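Local structure of EscN (Escherichia coli O127:H6, 2OBL) at residues A[34-39]-A[148-153]; A[93-98]-A[161-166]. The protein belongs to the ATP synthase alpha/beta family of P-loop NTPases and is probably associated with type III secretion. The protein carries 1 engineered substitution. One frame throughout, in Å; residues are numbered along the deposited sequence.

From the N terminus, the chain first forms a small antiparallel pair of strands, 4-7 with 34-37. In contact 1 Arg-36, Ser-37 and Leu-38, at the end of the second strand and just after it, meet helix 138-156, closing a loop of 108 residues. Within that loop the chain leaves helix 84-94 and enters contact 2, which closes a loop of 62 residues between 93-98 and 161-166; strand 161-167 follows helix 138-156 directly. The segments therefore alternate along the chain and the two loops cross. Their centres lie about 17 Å apart, yet the contacts touch: Ala-148 CB meets Leu-164 CD1 at 3.9 Å. Together they join the N-terminal strand pair, through one helix, to the parallel core of the nucleotide-binding domain.

Contact 1 (A[34-39]-A[148-153]); sequences FERSLY and ATTIAE
Thr-150 faces the turn of chain where strand 34-37 ends, and both its branches sit against Ser-37 O. Thr-150 OG1 lies 3.4 Å from Ser-37 O and equally far from Leu-38 O, but the angle to Leu-38 O is too poor for a hydrogen bond. OG1 is instead bonded to Phe-146 O, one turn back in the helix, and to Arg-206 NH2. The methyl Thr-150 CG2, anti to the backbone N (OG1 chi1 -64°), also packs 3.8 Å from Arg-36 CB. Leu-38 crosses the threonine side chain at about a right angle, bringing Leu-38 CD2 to 4.1 Å from Thr-150 OG1.

The chain of Arg-36 is extended, with NE anti to CB (chi3 177°); beyond it, NH1 lies near Glu-153. Glu-153 C lies oblique to the guanidinium plane, 3.7 Å from Arg-36 NH1. The opposite charges do not touch, since Arg-36 NH1 and Glu-153 OE1 are 5.0 Å apart. One water spans the gap, accepting from Arg-36 NH1 and donating to Glu-153 OE1 at 2.6 Å. Before the chain leaves the contact, Ser-37 OG accepts from Tyr-39 N (3.1 Å), an ST turn.

The direct charge partners lie outside the two segments: Arg-36 NH2 forms a salt bridge with Asp-157, and Glu-153 OE2 one with Arg-206, which also bonds Leu-38 O. With no direct hydrogen bond between the two segments, the chemistry implies an interface held by methyl packing, a bridging water, the Asp-157 salt bridge and the shared guanidinium of Arg-206, whose charge would be expected to offset part of that of Glu-153.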
loop_
_atom_site.group_PDB
_atom_site.type_symbol
_atom_site.label_atom_id
_atom_site.label_comp_id
_atom_site.label_asym_id
_atom_site.label_seq_id
_atom_site.Cartn_x
_atom_site.Cartn_y
_atom_site.Cartn_z
ATOM N N PHE A 34 0.483 5.792 -28.292
ATOM C CA PHE A 34 0.244 7.081 -27.628
ATOM C C PHE A 34 1.437 7.606 -26.844
ATOM O O PHE A 34 2.084 6.859 -26.120
ATOM C CB PHE A 34 -0.947 6.982 -26.669
ATOM C CG PHE A 34 -2.122 6.243 -27.236
ATOM C CD1 PHE A 34 -2.766 6.710 -28.373
ATOM C CD2 PHE A 34 -2.592 5.090 -26.626
ATOM C CE1 PHE A 34 -3.851 6.032 -28.896
ATOM C CE2 PHE A 34 -3.674 4.408 -27.139
ATOM C CZ PHE A 34 -4.309 4.878 -28.279
ATOM N N GLU A 35 1.708 8.901 -26.964
ATOM C CA GLU A 35 2.652 9.550 -26.060
ATOM C C GLU A 35 1.923 10.344 -24.978
ATOM O O GLU A 35 0.937 11.039 -25.248
ATOM C CB GLU A 35 3.580 10.503 -26.804
ATOM C CG GLU A 35 4.586 9.852 -27.719
ATOM C CD GLU A 35 5.518 10.878 -28.332
ATOM O OE1 GLU A 35 5.018 11.902 -28.847
ATOM O OE2 GLU A 35 6.748 10.663 -28.293
ATOM N N ARG A 36 2.425 10.251 -23.753
ATOM C CA ARG A 36 1.940 11.086 -22.671
ATOM C C ARG A 36 3.120 11.700 -21.927
ATOM O O ARG A 36 4.181 11.089 -21.808
ATOM C CB ARG A 36 1.071 10.284 -21.702
ATOM C CG ARG A 36 -0.311 9.910 -22.255
ATOM C CD ARG A 36 -1.303 9.765 -21.119
ATOM N NE ARG A 36 -2.664 9.488 -21.563
ATOM C CZ ARG A 36 -3.706 9.469 -20.742
ATOM N NH1 ARG A 36 -3.522 9.719 -19.439
ATOM N NH2 ARG A 36 -4.923 9.206 -21.210
ATOM N N SER A 37 2.925 12.922 -21.439
ATOM C CA SER A 37 3.914 13.577 -20.600
ATOM C C SER A 37 4.012 12.853 -19.256
ATOM O O SER A 37 3.015 12.326 -18.755
ATOM C CB SER A 37 3.525 15.043 -20.392
ATOM O OG SER A 37 4.381 15.673 -19.455
ATOM N N LEU A 38 5.214 12.812 -18.689
ATOM C CA LEU A 38 5.407 12.218 -17.355
ATOM C C LEU A 38 4.793 13.078 -16.254
ATOM O O LEU A 38 4.645 12.639 -15.105
ATOM C CB LEU A 38 6.889 11.994 -17.066
ATOM C CG LEU A 38 7.542 10.788 -17.745
ATOM C CD1 LEU A 38 8.999 10.627 -17.353
ATOM C CD2 LEU A 38 6.772 9.519 -17.435
ATOM N N TYR A 39 4.431 14.304 -16.620
ATOM C CA TYR A 39 3.875 15.248 -15.669
ATOM C C TYR A 39 2.460 15.651 -16.067
ATOM O O TYR A 39 2.129 15.705 -17.249
ATOM C CB TYR A 39 4.816 16.442 -15.531
ATOM C CG TYR A 39 6.242 16.002 -15.245
ATOM C CD1 TYR A 39 6.637 15.655 -13.959
ATOM C CD2 TYR A 39 7.182 15.896 -16.269
ATOM C CE1 TYR A 39 7.931 15.235 -13.690
ATOM C CE2 TYR A 39 8.484 15.478 -16.010
ATOM C CZ TYR A 39 8.849 15.146 -14.717
ATOM O OH TYR A 39 10.139 14.733 -14.441
ATOM N N ALA A 148 5.009 5.201 -13.733
ATOM C CA ALA A 148 3.936 4.409 -13.145
ATOM C C ALA A 148 2.659 5.235 -12.987
ATOM O O ALA A 148 1.571 4.788 -13.327
ATOM C CB ALA A 148 4.386 3.849 -11.798
ATOM N N THR A 149 2.806 6.447 -12.480
ATOM C CA THR A 149 1.654 7.304 -12.227
ATOM C C THR A 149 0.940 7.638 -13.544
ATOM O O THR A 149 -0.288 7.586 -13.637
ATOM C CB THR A 149 2.041 8.568 -11.425
ATOM O OG1 THR A 149 2.645 8.181 -10.179
ATOM C CG2 THR A 149 0.786 9.429 -11.113
ATOM N N THR A 150 1.726 7.951 -14.558
ATOM C CA THR A 150 1.201 8.299 -15.881
ATOM C C THR A 150 0.460 7.123 -16.509
ATOM O O THR A 150 -0.600 7.286 -17.100
ATOM C CB THR A 150 2.332 8.788 -16.794
ATOM O OG1 THR A 150 2.870 10.002 -16.240
ATOM C CG2 THR A 150 1.796 9.088 -18.208
ATOM N N ILE A 151 1.022 5.930 -16.373
ATOM C CA ILE A 151 0.367 4.735 -16.884
ATOM C C ILE A 151 -0.958 4.465 -16.150
ATOM O O ILE A 151 -1.965 4.091 -16.770
ATOM C CB ILE A 151 1.309 3.518 -16.828
ATOM C CG1 ILE A 151 2.455 3.688 -17.843
ATOM C CG2 ILE A 151 0.538 2.233 -17.116
ATOM C CD1 ILE A 151 3.604 2.710 -17.624
ATOM N N ALA A 152 -0.961 4.660 -14.836
ATOM C CA ALA A 152 -2.183 4.545 -14.055
ATOM C C ALA A 152 -3.248 5.510 -14.561
ATOM O O ALA A 152 -4.415 5.147 -14.649
ATOM C CB ALA A 152 -1.904 4.783 -12.543
ATOM N N GLU A 153 -2.840 6.733 -14.892
ATOM C CA GLU A 153 -3.769 7.729 -15.441
ATOM C C GLU A 153 -4.325 7.290 -16.792
ATOM O O GLU A 153 -5.514 7.476 -17.078
ATOM C CB GLU A 153 -3.090 9.095 -15.551
ATOM C CG GLU A 153 -2.792 9.741 -14.207
ATOM C CD GLU A 153 -1.844 10.915 -14.314
ATOM O OE1 GLU A 153 -1.097 10.991 -15.310
ATOM O OE2 GLU A 153 -1.836 11.756 -13.391
HETATM O O HOH W 1 -1.500 11.255 -17.900
#

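Contact 2 (A[93-98]-A[161-166])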
loop_
_atom_site.group_PDB
_atom_site.type_symbol
_atom_site.label_atom_id
_atom_site.label_comp_id
_atom_site.label_asym_id
_atom_site.label_seq_id
_atom_site.Cartn_x
_atom_site.Cartn_y
_atom_site.Cartn_z
ATOM N N ASN A 93 -3.152 -9.756 -5.379
ATOM C CA ASN A 93 -3.943 -10.921 -5.767
ATOM C C ASN A 93 -5.388 -10.846 -5.290
ATOM O O ASN A 93 -6.274 -11.484 -5.864
ATOM C CB ASN A 93 -3.282 -12.188 -5.245
ATOM C CG ASN A 93 -1.953 -12.467 -5.914
ATOM O OD1 ASN A 93 -1.745 -12.105 -7.068
ATOM N ND2 ASN A 93 -1.049 -13.120 -5.197
ATOM N N GLY A 94 -5.620 -10.070 -4.235
ATOM C CA GLY A 94 -6.924 -9.998 -3.609
ATOM C C GLY A 94 -7.713 -8.739 -3.901
ATOM O O GLY A 94 -8.930 -8.729 -3.735
ATOM N N ALA A 95 -7.037 -7.680 -4.342
ATOM C CA ALA A 95 -7.687 -6.366 -4.453
ATOM C C ALA A 95 -8.738 -6.290 -5.555
ATOM O O ALA A 95 -8.614 -6.931 -6.612
ATOM C CB ALA A 95 -6.654 -5.251 -4.626
ATOM N N SER A 96 -9.775 -5.494 -5.309
ATOM C CA SER A 96 -10.805 -5.262 -6.324
ATOM C C SER A 96 -10.386 -4.162 -7.295
ATOM O O SER A 96 -10.963 -3.077 -7.316
ATOM C CB SER A 96 -12.146 -4.932 -5.674
ATOM O OG SER A 96 -12.707 -6.094 -5.088
ATOM N N ALA A 97 -9.370 -4.452 -8.097
ATOM C CA ALA A 97 -8.857 -3.500 -9.067
ATOM C C ALA A 97 -8.921 -4.131 -10.446
ATOM O O ALA A 97 -8.684 -5.327 -10.592
ATOM C CB ALA A 97 -7.417 -3.130 -8.734
ATOM N N ASP A 98 -9.258 -3.324 -11.445
ATOM C CA ASP A 98 -9.331 -3.783 -12.836
ATOM C C ASP A 98 -7.921 -3.923 -13.399
ATOM O O ASP A 98 -7.631 -4.811 -14.205
ATOM C CB ASP A 98 -10.087 -2.755 -13.681
ATOM C CG ASP A 98 -11.538 -2.609 -13.277
ATOM O OD1 ASP A 98 -12.132 -3.594 -12.790
ATOM O OD2 ASP A 98 -12.090 -1.503 -13.456
ATOM N N ASN A 161 -10.841 0.901 -12.776
ATOM C CA ASN A 161 -10.459 1.172 -11.407
ATOM C C ASN A 161 -9.062 0.635 -11.206
ATOM O O ASN A 161 -8.848 -0.583 -11.186
ATOM C CB ASN A 161 -11.445 0.578 -10.412
ATOM C CG ASN A 161 -12.655 1.472 -10.202
ATOM O OD1 ASN A 161 -12.614 2.681 -10.476
ATOM N ND2 ASN A 161 -13.744 0.887 -9.711
ATOM N N VAL A 162 -8.116 1.561 -11.089
ATOM C CA VAL A 162 -6.697 1.230 -11.079
ATOM C C VAL A 162 -6.134 1.201 -9.653
ATOM O O VAL A 162 -6.469 2.041 -8.829
ATOM C CB VAL A 162 -5.902 2.250 -11.911
ATOM C CG1 VAL A 162 -4.412 1.903 -11.925
ATOM C CG2 VAL A 162 -6.463 2.333 -13.345
ATOM N N LEU A 163 -5.301 0.213 -9.371
ATOM C CA LEU A 163 -4.490 0.226 -8.150
ATOM C C LEU A 163 -3.058 0.555 -8.533
ATOM O O LEU A 163 -2.416 -0.201 -9.265
ATOM C CB LEU A 163 -4.543 -1.125 -7.432
ATOM C CG LEU A 163 -3.567 -1.291 -6.261
ATOM C CD1 LEU A 163 -3.805 -0.225 -5.201
ATOM C CD2 LEU A 163 -3.621 -2.699 -5.641
ATOM N N LEU A 164 -2.571 1.699 -8.061
ATOM C CA LEU A 164 -1.167 2.067 -8.235
ATOM C C LEU A 164 -0.428 1.651 -6.968
ATOM O O LEU A 164 -0.794 2.061 -5.865
ATOM C CB LEU A 164 -1.037 3.576 -8.425
ATOM C CG LEU A 164 0.385 4.158 -8.434
ATOM C CD1 LEU A 164 1.202 3.596 -9.621
ATOM C CD2 LEU A 164 0.295 5.681 -8.512
ATOM N N MET A 165 0.601 0.828 -7.115
ATOM C CA MET A 165 1.313 0.348 -5.943
ATOM C C MET A 165 2.800 0.628 -6.108
ATOM O O MET A 165 3.450 0.079 -7.002
ATOM C CB MET A 165 1.051 -1.152 -5.710
ATOM C CG MET A 165 1.879 -1.736 -4.564
ATOM S SD MET A 165 1.626 -3.509 -4.217
ATOM C CE MET A 165 -0.021 -3.533 -3.534
ATOM N N MET A 166 3.327 1.496 -5.258
ATOM C CA MET A 166 4.693 1.958 -5.407
ATOM C C MET A 166 5.536 1.461 -4.244
ATOM O O MET A 166 5.344 1.883 -3.107
ATOM C CB MET A 166 4.738 3.480 -5.473
ATOM C CG MET A 166 6.172 3.986 -5.590
ATOM S SD MET A 166 6.313 5.774 -5.678
ATOM C CE MET A 166 5.062 6.128 -6.884
#
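Asp-98 and Asn-161 are joined by two hydrogen bonds that use the backbone of Asn-161 at both its ends. Asp-98 N donates to Asn-161 O at 2.8 Å, with the donor nearly in line with the C=O bond (161°). In return, Asn-161 N donates to Asp-98 OD2, also at 2.8 Å and nearly straight (172°), although the N-H comes from above the carboxylate plane, 36° out of it. Asp-98 CG is anti to the carbonyl carbon, and OD2 beyond it lies at Asn-161 N. The carboxylate and the Asn-161 amide lie in almost parallel planes, and the amide OD1 is bonded to Ser-214 OG.

Apolar contacts gather on Leu-163. Ala-97 CB packs on Leu-163 CB at 3.7 Å, and Ala-95 CB meets Leu-163 CD2 more loosely, at 4.1 Å. Between these alanines the chain makes an inverse gamma turn centred on Ser-96, closed by a weak bond from Ala-97 N to Ala-95 O; both methyl groups point toward the strand.

The connection from helix 84-94 thus reaches strand 161-167 just before strand 99-105 begins to pair with it in parallel, Leu-163 bonding through its backbone to Ile-99 and Val-101. Ile-91 of helix 84-94 also touches Leu-163, while Val-162 packs on helix 138-156 and bonds through its backbone to strand 214-222.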